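Delta-aminolevulinic acid dehydratase (Toxoplasma gondii ME49, PDB 3OBK) catalyses the condensation of two molecules of 5-aminolevulinic acid into the pyrrole porphobilinogen, an early step of haem biosynthesis, and assembles as an octamer. Local coordinates at the interface of chains A and B and the interface of chains A and C. Residues are numbered along the deposited sequence; one frame, centred on the assembly and turned at random. Chains: chain A/B/C, Delta-aminolevulinic acid dehydratase.

Contact 1: the interface of chains A and B. Residues chain A 302, 307; chain B 62-63, 65, 221, 297-298, 301.
A:Tyr307 lays one face of its phenol ring against chain B, the CD1/CE1 edge over the loop segment B:Pro62 to B:Pro65 and the CD2 edge towards B:Ala297 of helix 293-305. With CG beside the backbone N and anti to the carbonyl carbon (chi1 -57°), the ring is turned towards chain B. A:Tyr307 loses 83 Å² of surface to that chain, nearly half of the 179 Å² hidden in the patch, and its packing is tight along the loop. Its CD1 stands 3.4 Å from the CA of B:Ser63, and the neighbouring CE1 is 3.4 Å from the backbone O of B:Pro62. Above this face, offset towards the rim, sits the carbonyl oxygen of B:Ser63. At the hydroxyl end CG of B:Pro65 lies above the same face, 3.4 Å from the phenol OH. Along the opposite ring edge, CB of B:Ala297 lies 3.8 Å from CD2, again on that face, and CB of B:Ala301 is 3.9 Å from CE2, near the ring plane. Looser packing marks the helix-to-helix part, where two alanines and the CG of B:Met298 meet, with 14 Å² or less hidden on each residue. There CB of A:Ala302 lies 3.8 Å from CG of B:Met298. B:Pro221 contributes little hidden surface, its CG lying near the backbone O of A:Tyr307. Since the interface is two-fold symmetric, the tyrosine contact recurs with the chains exchanged, and the pair probably helps to hold two subunits of the octamer together.

Contact 2: the interface of chains A and C. Residues chain A 20, 25; chain C 194, 198, 203-205, 260, 262.
The N-terminal segment of a porphobilinogen synthase subunit, here its 3-10 helix 23-27, delivers A:Arg25 to chain C between helix 189-199 and the loops that hold C:Thr203 and C:Asp262. The chain of A:Arg25 bends at chi3 (-72°), which turns its guanidinium over that of C:Arg194. The two planes lie 14° apart and are stacked, with the side chains running past each other in opposite directions; their CZ atoms are 3.6 Å apart. NH2 of each lies over the centre of the other group. Around its edge A:Arg25 is bonded nearly in plane. NE donates to OD1 of C:Asp262 at 2.8 Å, a salt bridge that is nearly straight (167° at the hydrogen) and uses the syn lone pair; the carboxylate is turned steeply against the guanidinium. NH2 donates to the carbonyl O of C:Thr203 at 2.9 Å, tilted from that carbonyl's plane. NH1 donates to the backbone O of A:Gln20 at 2.9 Å, in its carbonyl plane, a bond within chain A that helps fix the guanidinium's rotation. One water joins NH2 and A:Gln20 O to OD2 of C:Asp198, while another links NH1 to C:Gly260 O and C:Asp262 OD1. On its own side, C:Arg194 is anchored within chain C: NE and NH1 both grip OD1 of C:Asp198, NE at 3.0 Å, while NH1 and NH2 converge end-on upon the backbone O of C:Thr205, NH2 at 2.9 Å. The carboxylates of C:Asp198 and C:Asp262 probably offset the charge of the paired arginines.

Contact 1: the interface of chains A and B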
loop_
_atom_site.group_PDB
_atom_site.type_symbol
_atom_site.label_atom_id
_atom_site.label_comp_id
_atom_site.label_asym_id
_atom_site.label_seq_id
_atom_site.Cartn_x
_atom_site.Cartn_y
_atom_site.Cartn_z
ATOM N N ALA A 302 40.417 -7.752 13.346
ATOM C CA ALA A 302 39.883 -8.275 14.583
ATOM C C ALA A 302 40.243 -9.713 14.710
ATOM O O ALA A 302 40.643 -10.154 15.769
ATOM C CB ALA A 302 38.372 -8.099 14.654
ATOM N N TYR A 307 40.023 -10.987 18.680
ATOM C CA TYR A 307 38.852 -10.390 19.300
ATOM C C TYR A 307 37.566 -11.119 18.881
ATOM O O TYR A 307 36.667 -11.308 19.695
ATOM C CB TYR A 307 38.725 -8.907 18.953
ATOM C CG TYR A 307 39.916 -8.017 19.299
ATOM C CD1 TYR A 307 40.799 -8.315 20.364
ATOM C CD2 TYR A 307 40.148 -6.878 18.577
ATOM C CE1 TYR A 307 41.884 -7.476 20.658
ATOM C CE2 TYR A 307 41.207 -6.062 18.854
ATOM C CZ TYR A 307 42.070 -6.355 19.882
ATOM O OH TYR A 307 43.108 -5.499 20.091
ATOM N N PRO B 62 40.834 -6.546 27.161
ATOM C CA PRO B 62 41.758 -6.520 25.992
ATOM C C PRO B 62 41.091 -6.627 24.617
ATOM O O PRO B 62 41.549 -5.997 23.684
ATOM C CB PRO B 62 42.689 -7.717 26.233
ATOM C CG PRO B 62 42.635 -7.936 27.740
ATOM C CD PRO B 62 41.228 -7.547 28.171
ATOM N N SER B 63 40.016 -7.410 24.516
ATOM C CA SER B 63 39.206 -7.488 23.291
ATOM C C SER B 63 38.231 -6.295 23.037
ATOM O O SER B 63 37.569 -6.244 22.006
ATOM C CB SER B 63 38.452 -8.806 23.275
ATOM O OG SER B 63 37.524 -8.858 24.349
ATOM N N PRO B 65 39.385 -2.728 22.973
ATOM C CA PRO B 65 40.495 -1.847 23.333
ATOM C C PRO B 65 39.997 -0.433 23.580
ATOM O O PRO B 65 39.226 0.103 22.771
ATOM C CB PRO B 65 41.430 -1.909 22.108
ATOM C CG PRO B 65 40.977 -3.111 21.316
ATOM C CD PRO B 65 39.517 -3.277 21.614
ATOM N N PRO B 221 33.321 -10.180 22.722
ATOM C CA PRO B 221 34.123 -9.291 23.569
ATOM C C PRO B 221 33.380 -8.803 24.822
ATOM O O PRO B 221 33.995 -8.603 25.889
ATOM C CB PRO B 221 34.506 -8.132 22.610
ATOM C CG PRO B 221 34.457 -8.731 21.252
ATOM C CD PRO B 221 33.280 -9.690 21.329
ATOM N N ALA B 297 35.146 -3.816 18.246
ATOM C CA ALA B 297 36.478 -4.387 18.189
ATOM C C ALA B 297 37.024 -4.341 16.751
ATOM O O ALA B 297 38.187 -4.099 16.550
ATOM C CB ALA B 297 36.484 -5.803 18.762
ATOM N N MET B 298 36.156 -4.543 15.768
ATOM C CA MET B 298 36.559 -4.492 14.362
ATOM C C MET B 298 37.059 -3.128 13.922
ATOM O O MET B 298 38.114 -3.031 13.337
ATOM C CB MET B 298 35.411 -4.939 13.450
ATOM C CG MET B 298 35.166 -6.414 13.504
ATOM S SD MET B 298 33.625 -6.903 12.745
ATOM C CE MET B 298 34.016 -6.765 11.030
ATOM N N ALA B 301 40.390 -2.418 15.862
ATOM C CA ALA B 301 41.517 -3.226 15.416
ATOM C C ALA B 301 42.130 -2.679 14.130
ATOM O O ALA B 301 43.348 -2.562 14.035
ATOM C CB ALA B 301 41.124 -4.678 15.234
#

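Contact 2: the interface of chains A and C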
loop_
_atom_site.group_PDB
_atom_site.type_symbol
_atom_site.label_atom_id
_atom_site.label_comp_id
_atom_site.label_asym_id
_atom_site.label_seq_id
_atom_site.Cartn_x
_atom_site.Cartn_y
_atom_site.Cartn_z
ATOM N N GLN A 20 -0.301 -17.195 24.566
ATOM C CA GLN A 20 -0.633 -18.223 23.567
ATOM C C GLN A 20 0.512 -18.372 22.560
ATOM O O GLN A 20 1.068 -19.460 22.396
ATOM C CB GLN A 20 -1.966 -17.918 22.852
ATOM C CG GLN A 20 -3.212 -18.018 23.758
ATOM C CD GLN A 20 -4.384 -18.810 23.117
ATOM O OE1 GLN A 20 -4.736 -19.927 23.567
ATOM N NE2 GLN A 20 -4.984 -18.230 22.069
ATOM N N ARG A 25 9.267 -21.411 20.199
ATOM C CA ARG A 25 8.963 -22.748 19.711
ATOM C C ARG A 25 9.534 -22.993 18.305
ATOM O O ARG A 25 9.969 -24.078 18.000
ATOM C CB ARG A 25 7.460 -23.001 19.715
ATOM C CG ARG A 25 6.858 -23.391 21.079
ATOM C CD ARG A 25 5.415 -23.900 20.910
ATOM N NE ARG A 25 4.486 -22.811 20.595
ATOM C CZ ARG A 25 3.549 -22.328 21.415
ATOM N NH1 ARG A 25 2.799 -21.325 20.987
ATOM N NH2 ARG A 25 3.360 -22.804 22.653
ATOM N N ARG C 194 -4.102 -25.265 21.792
ATOM C CA ARG C 194 -2.990 -24.532 22.438
ATOM C C ARG C 194 -3.187 -24.492 23.938
ATOM O O ARG C 194 -2.287 -24.824 24.694
ATOM C CB ARG C 194 -2.905 -23.108 21.919
ATOM C CG ARG C 194 -1.757 -22.306 22.482
ATOM C CD ARG C 194 -0.429 -22.740 21.943
ATOM N NE ARG C 194 0.195 -23.780 22.767
ATOM C CZ ARG C 194 1.016 -24.716 22.308
ATOM N NH1 ARG C 194 1.529 -25.576 23.148
ATOM N NH2 ARG C 194 1.337 -24.798 21.024
ATOM N N ASP C 198 -1.125 -26.159 27.081
ATOM C CA ASP C 198 -0.360 -25.305 27.963
ATOM C C ASP C 198 -0.684 -25.695 29.393
ATOM O O ASP C 198 0.200 -25.855 30.222
ATOM C CB ASP C 198 -0.674 -23.814 27.718
ATOM C CG ASP C 198 -0.088 -23.272 26.413
ATOM O OD1 ASP C 198 0.699 -23.958 25.696
ATOM O OD2 ASP C 198 -0.431 -22.112 26.091
ATOM N N THR C 203 3.900 -26.650 26.874
ATOM C CA THR C 203 4.022 -25.339 26.216
ATOM C C THR C 203 5.047 -25.343 25.079
ATOM O O THR C 203 5.069 -24.435 24.260
ATOM C CB THR C 203 4.410 -24.236 27.230
ATOM O OG1 THR C 203 5.559 -24.668 27.949
ATOM C CG2 THR C 203 3.260 -23.933 28.237
ATOM N N ASP C 204 5.911 -26.355 25.082
ATOM C CA ASP C 204 6.873 -26.645 24.024
ATOM C C ASP C 204 6.270 -27.236 22.784
ATOM O O ASP C 204 6.832 -27.123 21.719
ATOM C CB ASP C 204 7.807 -27.761 24.497
ATOM C CG ASP C 204 9.047 -27.254 25.125
ATOM O OD1 ASP C 204 9.119 -26.048 25.436
ATOM O OD2 ASP C 204 9.960 -28.081 25.308
ATOM N N THR C 205 5.202 -27.999 22.937
ATOM C CA THR C 205 4.638 -28.718 21.799
ATOM C C THR C 205 4.122 -27.701 20.793
ATOM O O THR C 205 3.392 -26.808 21.174
ATOM C CB THR C 205 3.499 -29.651 22.244
ATOM O OG1 THR C 205 3.911 -30.352 23.424
ATOM C CG2 THR C 205 3.129 -30.654 21.123
ATOM N N GLY C 260 -2.652 -18.604 18.191
ATOM C CA GLY C 260 -1.362 -19.012 18.759
ATOM C C GLY C 260 -0.534 -20.015 17.948
ATOM O O GLY C 260 0.570 -20.388 18.365
ATOM N N ASP C 262 1.938 -21.984 15.434
ATOM C CA ASP C 262 3.351 -21.776 15.082
ATOM C C ASP C 262 3.636 -21.711 13.575
ATOM O O ASP C 262 4.530 -21.015 13.158
ATOM C CB ASP C 262 4.197 -22.884 15.699
ATOM C CG ASP C 262 4.054 -22.942 17.203
ATOM O OD1 ASP C 262 4.561 -21.999 17.882
ATOM O OD2 ASP C 262 3.428 -23.918 17.689
HETATM O O HOH W 1 1.680 -21.139 24.589
HETATM O O HOH W 2 3.407 -19.601 18.302
#

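The C-alpha centres of contact 1 and contact 2 are about 40 Å apart, and they have no residue in common. Chain A takes part in both, but through different elements: the end of helix 293-305 and the loop after it in contact 1, the N-terminal region with its 3-10 helix 23-27 in contact 2. One subunit thus meets two different neighbours, mainly by van der Waals packing among the residues described in the first case and by charged, water-assisted bonding in the second. Because each interface is two-fold symmetric, the two kinds of contact could together extend a pair of subunits into the octamer of the deposited assembly.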